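Local coordinates for protein Dok-7 (Mus musculus, PDB 3ML4) that binds phosphoinositides through its PH domain and acts as a dimeric cytoplasmic adaptor that activates the receptor tyrosine kinase MuSK at the neuromuscular synapse, at residues Val91-Asp96 / Cys102-Arg107; Thr134-Asn139 / Val143-Ile148; Met196-Asp201 / Ile207-Gly212. One frame throughout, in Å; residues are numbered along the deposited sequence.

Contact 1 (Val91-Asp96 / Cys102-Arg107); sequences VMLGFD and CAWDTR
Phe95 and Trp104 mark the point where the two backbones come nearest, yet their CA atoms are still 9.6 Å apart. The gap between the strand in Val91-Asp96 and the helical turns of Cys102-Arg107 is bridged by side chains alone, all of them buried. Most of the contact is an edge-to-face (T-shaped) pair of rings. Phe95 presents its CE2-CZ edge to one face of the indole, with the planes at 65° and the ring centroid 4.8 Å from that of the five-membered ring of Trp104. CE2 of Phe95 stands 3.5 Å from CD2 of Trp104, at the ring fusion, while CZ of Phe95 lies 3.6 Å from CE3 of Trp104, over the six-membered half. The first torsion of Trp104 (chi1 -83°) sets CG beside its own backbone N, anti to the carbonyl carbon, which directs the indole off the helix toward the strand.

The PH fold explains the pairing: its C-terminal helix, here 98-112, plugs one end of the bent beta sandwich, and this is the helix in which PH domains characteristically carry a tryptophan. Val11 and Val15 of strand 11-17 also pack on Trp104, so the indole reaches both the first and the last strand of the sheet.

Leu93, two residues before Phe95, adds a methyl group: its CD1 sits 3.8 Å from Trp104 CE3, the two side chains crossing at about a right angle. With only an alanine here in place of Trp104, the Phe95 edge and the Leu93 methyl would probably lose their partner, and a gap would open between helix and strand. Within the helix, around Trp104, Cys102 O accepts both Thr106 N at 2.8 Å and Thr106 OG1 at 2.7 Å, from opposite faces of its carbonyl plane.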
loop_
_atom_site.group_PDB
_atom_site.type_symbol
_atom_site.label_atom_id
_atom_site.label_comp_id
_atom_site.label_asym_id
_atom_site.label_seq_id
_atom_site.Cartn_x
_atom_site.Cartn_y
_atom_site.Cartn_z
ATOM N N VAL B 91 -19.932 4.485 0.174
ATOM C CA VAL B 91 -20.225 4.703 1.589
ATOM C C VAL B 91 -20.429 6.191 1.821
ATOM O O VAL B 91 -19.518 6.983 1.589
ATOM C CB VAL B 91 -19.094 4.164 2.501
ATOM C CG1 VAL B 91 -19.340 4.550 3.958
ATOM C CG2 VAL B 91 -18.971 2.655 2.359
HETATM N N MSE B 92 -21.625 6.565 2.272
HETATM C CA MSE B 92 -21.975 7.976 2.466
HETATM C C MSE B 92 -21.814 8.418 3.914
HETATM O O MSE B 92 -22.433 7.859 4.815
HETATM C CB MSE B 92 -23.401 8.269 1.977
HETATM C CG MSE B 92 -23.679 7.896 0.516
HETATM SE SE MSE B 92 -22.427 8.674 -0.781
HETATM C CE MSE B 92 -22.822 10.576 -0.542
ATOM N N LEU B 93 -20.963 9.419 4.119
ATOM C CA LEU B 93 -20.722 9.994 5.436
ATOM C C LEU B 93 -21.470 11.315 5.576
ATOM O O LEU B 93 -21.519 12.105 4.635
ATOM C CB LEU B 93 -19.224 10.221 5.664
ATOM C CG LEU B 93 -18.237 9.047 5.605
ATOM C CD1 LEU B 93 -16.836 9.517 5.987
ATOM C CD2 LEU B 93 -18.663 7.909 6.503
ATOM N N GLY B 94 -22.042 11.547 6.754
ATOM C CA GLY B 94 -22.840 12.741 7.005
ATOM C C GLY B 94 -22.220 13.671 8.024
ATOM O O GLY B 94 -21.997 13.291 9.174
ATOM N N PHE B 95 -21.954 14.899 7.596
ATOM C CA PHE B 95 -21.359 15.907 8.453
ATOM C C PHE B 95 -22.292 17.089 8.599
ATOM O O PHE B 95 -23.127 17.341 7.733
ATOM C CB PHE B 95 -20.032 16.392 7.872
ATOM C CG PHE B 95 -19.060 15.296 7.596
ATOM C CD1 PHE B 95 -19.038 14.667 6.357
ATOM C CD2 PHE B 95 -18.161 14.887 8.574
ATOM C CE1 PHE B 95 -18.138 13.650 6.094
ATOM C CE2 PHE B 95 -17.253 13.869 8.321
ATOM C CZ PHE B 95 -17.241 13.248 7.074
ATOM N N ASP B 96 -22.131 17.811 9.702
ATOM C CA ASP B 96 -22.866 19.044 9.944
ATOM C C ASP B 96 -22.185 20.160 9.168
ATOM O O ASP B 96 -22.722 20.667 8.183
ATOM C CB ASP B 96 -22.858 19.374 11.439
ATOM C CG ASP B 96 -22.644 18.146 12.308
ATOM O OD1 ASP B 96 -23.120 17.047 11.934
ATOM O OD2 ASP B 96 -21.991 18.275 13.368
ATOM N N CYS B 102 -14.632 18.925 4.498
ATOM C CA CYS B 102 -13.422 19.233 3.734
ATOM C C CYS B 102 -12.173 18.730 4.440
ATOM O O CYS B 102 -11.265 18.203 3.797
ATOM C CB CYS B 102 -13.296 20.736 3.488
ATOM S SG CYS B 102 -14.629 21.417 2.503
ATOM N N ALA B 103 -12.137 18.904 5.759
ATOM C CA ALA B 103 -11.047 18.396 6.581
ATOM C C ALA B 103 -10.907 16.887 6.394
ATOM O O ALA B 103 -9.810 16.390 6.145
ATOM C CB ALA B 103 -11.273 18.742 8.053
ATOM N N TRP B 104 -12.028 16.171 6.485
ATOM C CA TRP B 104 -12.048 14.725 6.265
ATOM C C TRP B 104 -11.601 14.341 4.845
ATOM O O TRP B 104 -10.767 13.447 4.673
ATOM C CB TRP B 104 -13.426 14.143 6.602
ATOM C CG TRP B 104 -13.620 13.870 8.069
ATOM C CD1 TRP B 104 -13.440 14.752 9.098
ATOM C CD2 TRP B 104 -14.032 12.633 8.671
ATOM N NE1 TRP B 104 -13.710 14.143 10.300
ATOM C CE2 TRP B 104 -14.078 12.843 10.069
ATOM C CE3 TRP B 104 -14.367 11.369 8.169
ATOM C CZ2 TRP B 104 -14.441 11.834 10.970
ATOM C CZ3 TRP B 104 -14.735 10.366 9.071
ATOM C CH2 TRP B 104 -14.764 10.606 10.453
ATOM N N ASP B 105 -12.136 15.035 3.839
ATOM C CA ASP B 105 -11.754 14.799 2.447
ATOM C C ASP B 105 -10.253 15.008 2.209
ATOM O O ASP B 105 -9.607 14.179 1.563
ATOM C CB ASP B 105 -12.556 15.693 1.496
ATOM C CG ASP B 105 -12.199 15.457 0.044
ATOM O OD1 ASP B 105 -12.803 14.564 -0.584
ATOM O OD2 ASP B 105 -11.311 16.159 -0.470
ATOM N N THR B 106 -9.716 16.114 2.730
ATOM C CA THR B 106 -8.302 16.453 2.560
ATOM C C THR B 106 -7.383 15.464 3.291
ATOM O O THR B 106 -6.358 15.044 2.743
ATOM C CB THR B 106 -8.005 17.898 3.034
ATOM O OG1 THR B 106 -8.975 18.794 2.478
ATOM C CG2 THR B 106 -6.608 18.344 2.610
ATOM N N ARG B 107 -7.757 15.093 4.515
ATOM C CA ARG B 107 -6.957 14.174 5.329
ATOM C C ARG B 107 -6.957 12.759 4.741
ATOM O O ARG B 107 -5.893 12.153 4.584
ATOM C CB ARG B 107 -7.438 14.187 6.794
ATOM C CG ARG B 107 -6.557 13.436 7.814
ATOM C CD ARG B 107 -5.246 14.156 8.140
ATOM N NE ARG B 107 -4.159 13.644 7.312
ATOM C CZ ARG B 107 -3.291 12.707 7.695
ATOM N NH1 ARG B 107 -3.351 12.186 8.916
ATOM N NH2 ARG B 107 -2.349 12.300 6.854
#

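Contact 2 (Thr134-Asn139 / Val143-Ile148); sequences TLHLCN and VLARDI
A beta hairpin of the IRS-type PTB domain pairs Thr134, Leu135 and His136 with Ala145, Leu144 and Val143, the strand segments running antiparallel with a pronounced twist (141° between their directions). Thr134 and Ala145 form one hydrogen-bonded pair: Thr134 N gives to Ala145 O at 2.9 Å, and Ala145 N returns a bond to Thr134 O at 3.0 Å. His136 and Val143 form the other, with His136 N to Val143 O at 2.7 Å and Val143 N to His136 O at 2.9 Å.

Between them lies the non-hydrogen-bonded pair Leu135-Leu144, whose side chains share one face. Leu135 holds CG anti to its own backbone N (chi1 -176°), which brings CD1 across the strand gap to 3.7 Å from CG of Leu144. On the other face the imidazole of His136 leans diagonally toward the next pair, its CD2 3.9 Å from CB of Ala145. Arg146, just beyond, shares its NE between Asp147, by a weak bond, and Glu129.

The leucine face looks into the PTB domain, where Val120, Val122 and Leu128 pack on Leu144. The opposite face meets the PH domain: Glu70 of strand 59-71 touches Thr134 and His136, and Cys67 touches Val143. Within the sheet, strand 115-122 flanks 133-138, and 151-157 continues the order beyond 141-146.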
loop_
_atom_site.group_PDB
_atom_site.type_symbol
_atom_site.label_atom_id
_atom_site.label_comp_id
_atom_site.label_asym_id
_atom_site.label_seq_id
_atom_site.Cartn_x
_atom_site.Cartn_y
_atom_site.Cartn_z
ATOM N N THR B 134 -17.455 12.264 -12.861
ATOM C CA THR B 134 -16.213 12.645 -12.202
ATOM C C THR B 134 -15.148 11.577 -12.412
ATOM O O THR B 134 -15.382 10.402 -12.147
ATOM C CB THR B 134 -16.437 12.991 -10.704
ATOM O OG1 THR B 134 -15.177 13.059 -10.031
ATOM C CG2 THR B 134 -17.297 11.944 -10.031
ATOM N N LEU B 135 -13.992 11.987 -12.926
ATOM C CA LEU B 135 -12.885 11.058 -13.145
ATOM C C LEU B 135 -12.029 10.951 -11.891
ATOM O O LEU B 135 -11.570 11.967 -11.365
ATOM C CB LEU B 135 -12.020 11.494 -14.335
ATOM C CG LEU B 135 -10.882 10.535 -14.716
ATOM C CD1 LEU B 135 -11.397 9.315 -15.479
ATOM C CD2 LEU B 135 -9.818 11.255 -15.524
ATOM N N HIS B 136 -11.818 9.725 -11.419
ATOM C CA HIS B 136 -10.989 9.489 -10.232
ATOM C C HIS B 136 -9.719 8.710 -10.540
ATOM O O HIS B 136 -9.760 7.654 -11.173
ATOM C CB HIS B 136 -11.775 8.746 -9.149
ATOM C CG HIS B 136 -12.951 9.503 -8.625
ATOM N ND1 HIS B 136 -12.896 10.263 -7.478
ATOM C CD2 HIS B 136 -14.217 9.619 -9.092
ATOM C CE1 HIS B 136 -14.075 10.815 -7.259
ATOM N NE2 HIS B 136 -14.895 10.440 -8.224
ATOM N N LEU B 137 -8.589 9.241 -10.092
ATOM C CA LEU B 137 -7.355 8.476 -10.096
ATOM C C LEU B 137 -7.090 8.021 -8.672
ATOM O O LEU B 137 -6.957 8.847 -7.769
ATOM C CB LEU B 137 -6.194 9.301 -10.648
ATOM C CG LEU B 137 -4.845 8.591 -10.778
ATOM C CD1 LEU B 137 -4.187 8.893 -12.117
ATOM C CD2 LEU B 137 -3.924 8.984 -9.636
ATOM N N CYS B 138 -7.062 6.707 -8.472
ATOM C CA CYS B 138 -6.743 6.127 -7.171
ATOM C C CYS B 138 -5.508 5.237 -7.262
ATOM O O CYS B 138 -5.616 4.030 -7.492
ATOM C CB CYS B 138 -7.928 5.340 -6.617
ATOM S SG CYS B 138 -7.765 4.931 -4.865
ATOM N N ASN B 139 -4.341 5.857 -7.085
ATOM C CA ASN B 139 -3.038 5.199 -7.217
ATOM C C ASN B 139 -2.846 4.477 -8.562
ATOM O O ASN B 139 -2.502 5.102 -9.559
ATOM C CB ASN B 139 -2.748 4.271 -6.023
ATOM C CG ASN B 139 -2.817 4.991 -4.684
ATOM O OD1 ASN B 139 -2.035 5.901 -4.406
ATOM N ND2 ASN B 139 -3.755 4.579 -3.844
ATOM N N VAL B 143 -10.853 5.425 -12.647
ATOM C CA VAL B 143 -12.272 5.156 -12.545
ATOM C C VAL B 143 -13.075 6.368 -13.010
ATOM O O VAL B 143 -12.669 7.512 -12.808
ATOM C CB VAL B 143 -12.633 4.728 -11.088
ATOM C CG1 VAL B 143 -13.991 5.244 -10.636
ATOM C CG2 VAL B 143 -12.556 3.224 -10.954
ATOM N N LEU B 144 -14.197 6.101 -13.663
ATOM C CA LEU B 144 -15.201 7.125 -13.911
ATOM C C LEU B 144 -16.407 6.860 -13.021
ATOM O O LEU B 144 -16.805 5.711 -12.847
ATOM C CB LEU B 144 -15.597 7.165 -15.395
ATOM C CG LEU B 144 -14.847 8.192 -16.251
ATOM C CD1 LEU B 144 -15.023 7.922 -17.739
ATOM C CD2 LEU B 144 -15.282 9.619 -15.920
ATOM N N ALA B 145 -16.976 7.917 -12.453
ATOM C CA ALA B 145 -18.089 7.768 -11.510
ATOM C C ALA B 145 -19.223 8.753 -11.763
ATOM O O ALA B 145 -18.990 9.908 -12.121
ATOM C CB ALA B 145 -17.593 7.872 -10.065
ATOM N N ARG B 146 -20.447 8.275 -11.554
ATOM C CA ARG B 146 -21.668 9.015 -11.857
ATOM C C ARG B 146 -22.691 8.883 -10.752
ATOM O O ARG B 146 -22.677 7.912 -9.985
ATOM C CB ARG B 146 -22.330 8.444 -13.106
ATOM C CG ARG B 146 -22.062 9.180 -14.374
ATOM C CD ARG B 146 -22.899 8.582 -15.490
ATOM N NE ARG B 146 -24.259 9.110 -15.485
ATOM C CZ ARG B 146 -24.648 10.179 -16.169
ATOM N NH1 ARG B 146 -23.780 10.843 -16.923
ATOM N NH2 ARG B 146 -25.907 10.583 -16.098
ATOM N N ASP B 147 -23.607 9.849 -10.728
ATOM C CA ASP B 147 -24.807 9.829 -9.888
ATOM C C ASP B 147 -24.530 9.991 -8.395
ATOM O O ASP B 147 -23.380 10.054 -7.949
ATOM C CB ASP B 147 -25.665 8.567 -10.126
ATOM C CG ASP B 147 -25.815 8.209 -11.600
ATOM O OD1 ASP B 147 -25.663 9.097 -12.466
ATOM O OD2 ASP B 147 -26.089 7.023 -11.892
ATOM N N ILE B 148 -25.616 10.096 -7.640
ATOM C CA ILE B 148 -25.574 10.049 -6.196
ATOM C C ILE B 148 -26.565 8.960 -5.809
ATOM O O ILE B 148 -27.713 9.007 -6.243
ATOM C CB ILE B 148 -25.949 11.406 -5.564
ATOM C CG1 ILE B 148 -24.957 12.490 -6.008
ATOM C CG2 ILE B 148 -25.965 11.295 -4.044
ATOM C CD1 ILE B 148 -25.510 13.911 -5.984
#

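Contact 3 (Met196-Asp201 / Ile207-Gly212); sequences MSFLFD and ISPTKG
Pro209 is the hub, its ring pressed against two successive side chains of the helix, Phe198 and Leu199. Its CB lies 3.8 Å from CE2 of Phe198, and its CG lies 4.0 Å from CD1 of Leu199, so neighbouring carbons of one pyrrolidine ring serve two partners. The two approaches differ. The Phe198 and Pro209 side chains slide past each other in opposite directions, and CB comes at the phenyl ring obliquely; Leu199 instead slants across the proline and offers only a terminal methyl group. In both helix residues CG is anti to the backbone N (chi1 167° in Phe198, -159° in Leu199), which carries the ends of the side chains nearer to Pro209 than their CB atoms alone would suggest. The contact is wholly apolar and grades from buried at Leu199 to exposed at Phe198.

The proline is held in a tight turn. Ser208 and Gly212 are joined by two backbone bonds, Ser208 N to Gly212 O at 2.9 Å and Gly212 N to Ser208 O at 2.8 Å, and Lys211 together with Gly212 faces Ser208 in a classic beta bulge. Ser208 OG closes an ST motif by accepting Lys211 N at 2.8 Å, with a weak bond from Thr210 N at 3.3 Å. The same hydroxyl is bonded to Glu114, which ties the turn to the residue just before strand 115-122.

Helix 193-203 is the C-terminal helix of the PTB fold. Its buried side lies on the sheet, Met196 and Leu199 packing on Phe118 of strand 115-122, while Phe200 meets Tyr164 and Phe171 edge-to-face. Next to strand 161-167, Ser197 and Asp201 touch the bound MuSK peptide, Asp201 through a hydrogen bond; Ile207 packs on Ala8 of the second subunit.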
loop_
_atom_site.group_PDB
_atom_site.type_symbol
_atom_site.label_atom_id
_atom_site.label_comp_id
_atom_site.label_asym_id
_atom_site.label_seq_id
_atom_site.Cartn_x
_atom_site.Cartn_y
_atom_site.Cartn_z
HETATM N N MSE B 196 -4.511 16.831 -15.772
HETATM C CA MSE B 196 -4.754 15.394 -15.812
HETATM C C MSE B 196 -3.589 14.642 -16.447
HETATM O O MSE B 196 -3.158 13.611 -15.934
HETATM C CB MSE B 196 -6.063 15.076 -16.539
HETATM C CG MSE B 196 -7.301 15.466 -15.754
HETATM SE SE MSE B 196 -8.953 15.392 -16.802
HETATM C CE MSE B 196 -9.722 17.034 -16.135
ATOM N N SER B 197 -3.088 15.183 -17.555
ATOM C CA SER B 197 -1.999 14.580 -18.319
ATOM C C SER B 197 -0.696 14.563 -17.521
ATOM O O SER B 197 0.050 13.576 -17.549
ATOM C CB SER B 197 -1.806 15.339 -19.635
ATOM O OG SER B 197 -1.060 14.577 -20.563
ATOM N N PHE B 198 -0.432 15.660 -16.813
ATOM C CA PHE B 198 0.754 15.770 -15.981
ATOM C C PHE B 198 0.709 14.805 -14.792
ATOM O O PHE B 198 1.726 14.215 -14.417
ATOM C CB PHE B 198 0.935 17.205 -15.496
ATOM C CG PHE B 198 1.945 17.346 -14.398
ATOM C CD1 PHE B 198 3.309 17.255 -14.675
ATOM C CD2 PHE B 198 1.533 17.560 -13.083
ATOM C CE1 PHE B 198 4.244 17.385 -13.659
ATOM C CE2 PHE B 198 2.460 17.694 -12.060
ATOM C CZ PHE B 198 3.816 17.604 -12.344
ATOM N N LEU B 199 -0.476 14.659 -14.204
ATOM C CA LEU B 199 -0.695 13.686 -13.149
ATOM C C LEU B 199 -0.395 12.283 -13.672
ATOM O O LEU B 199 0.312 11.505 -13.030
ATOM C CB LEU B 199 -2.140 13.764 -12.662
ATOM C CG LEU B 199 -2.432 13.205 -11.274
ATOM C CD1 LEU B 199 -2.215 14.307 -10.262
ATOM C CD2 LEU B 199 -3.855 12.688 -11.200
ATOM N N PHE B 200 -0.935 11.987 -14.852
ATOM C CA PHE B 200 -0.701 10.726 -15.548
ATOM C C PHE B 200 0.787 10.495 -15.826
ATOM O O PHE B 200 1.316 9.420 -15.539
ATOM C CB PHE B 200 -1.504 10.695 -16.851
ATOM C CG PHE B 200 -2.913 10.174 -16.706
ATOM C CD1 PHE B 200 -3.709 10.524 -15.612
ATOM C CD2 PHE B 200 -3.456 9.355 -17.688
ATOM C CE1 PHE B 200 -5.017 10.046 -15.491
ATOM C CE2 PHE B 200 -4.760 8.867 -17.577
ATOM C CZ PHE B 200 -5.542 9.216 -16.476
ATOM N N ASP B 201 1.456 11.512 -16.363
ATOM C CA ASP B 201 2.892 11.452 -16.653
ATOM C C ASP B 201 3.721 11.111 -15.422
ATOM O O ASP B 201 4.694 10.352 -15.500
ATOM C CB ASP B 201 3.379 12.787 -17.234
ATOM C CG ASP B 201 2.872 13.037 -18.647
ATOM O OD1 ASP B 201 2.452 12.076 -19.329
ATOM O OD2 ASP B 201 2.898 14.205 -19.073
ATOM N N ILE B 207 6.597 8.936 -10.041
ATOM C CA ILE B 207 6.690 10.202 -9.338
ATOM C C ILE B 207 5.313 10.596 -8.817
ATOM O O ILE B 207 4.315 10.468 -9.518
ATOM C CB ILE B 207 7.253 11.329 -10.245
ATOM C CG1 ILE B 207 8.490 10.847 -11.020
ATOM C CG2 ILE B 207 7.590 12.573 -9.416
ATOM C CD1 ILE B 207 8.804 11.649 -12.278
ATOM N N SER B 208 5.267 11.044 -7.569
ATOM C CA SER B 208 4.117 11.756 -7.046
ATOM C C SER B 208 4.383 13.221 -7.317
ATOM O O SER B 208 5.455 13.709 -6.978
ATOM C CB SER B 208 3.979 11.515 -5.543
ATOM O OG SER B 208 3.340 12.606 -4.896
ATOM N N PRO B 209 3.419 13.936 -7.930
ATOM C CA PRO B 209 3.680 15.330 -8.286
ATOM C C PRO B 209 4.099 16.133 -7.070
ATOM O O PRO B 209 4.897 17.062 -7.173
ATOM C CB PRO B 209 2.323 15.818 -8.807
ATOM C CG PRO B 209 1.657 14.583 -9.313
ATOM C CD PRO B 209 2.060 13.521 -8.326
ATOM N N THR B 210 3.570 15.742 -5.922
ATOM C CA THR B 210 3.775 16.467 -4.686
ATOM C C THR B 210 4.927 15.881 -3.857
ATOM O O THR B 210 5.746 16.625 -3.328
ATOM C CB THR B 210 2.429 16.581 -3.897
ATOM O OG1 THR B 210 2.449 17.737 -3.055
ATOM C CG2 THR B 210 2.128 15.342 -3.080
ATOM N N LYS B 211 5.020 14.555 -3.787
ATOM C CA LYS B 211 5.998 13.892 -2.909
ATOM C C LYS B 211 7.297 13.445 -3.590
ATOM O O LYS B 211 8.230 13.007 -2.920
ATOM C CB LYS B 211 5.353 12.699 -2.188
ATOM C CG LYS B 211 4.285 13.086 -1.187
ATOM C CD LYS B 211 3.882 11.917 -0.315
ATOM C CE LYS B 211 2.616 11.262 -0.808
ATOM N NZ LYS B 211 1.402 12.055 -0.468
ATOM N N GLY B 212 7.368 13.569 -4.910
ATOM C CA GLY B 212 8.471 12.986 -5.663
ATOM C C GLY B 212 8.324 11.474 -5.680
ATOM O O GLY B 212 7.226 10.957 -5.431
#

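Overall arrangement
The three contacts follow one another along the chain without overlap. Contact 1 lies in the PH domain, between the last strand of its sheet and helix 98-112; contacts 2 and 3 lie in the PTB domain. The centres of contacts 1 and 2 are about 17 Å apart and their nearest atoms about 5 Å, a separation that spans the seam between the domains. Contacts 1 and 3 are farthest apart, about 25 Å between centres. Contacts 2 and 3, about 18 Å apart between centres, do touch: Leu137 CD1 is 3.7 Å from Phe200 CE1, so the hairpin strand packs against the C-terminal helix. The chain thus runs from lipid-binding module to peptide-binding module, and the helix of contact 3 also meets the MuSK peptide.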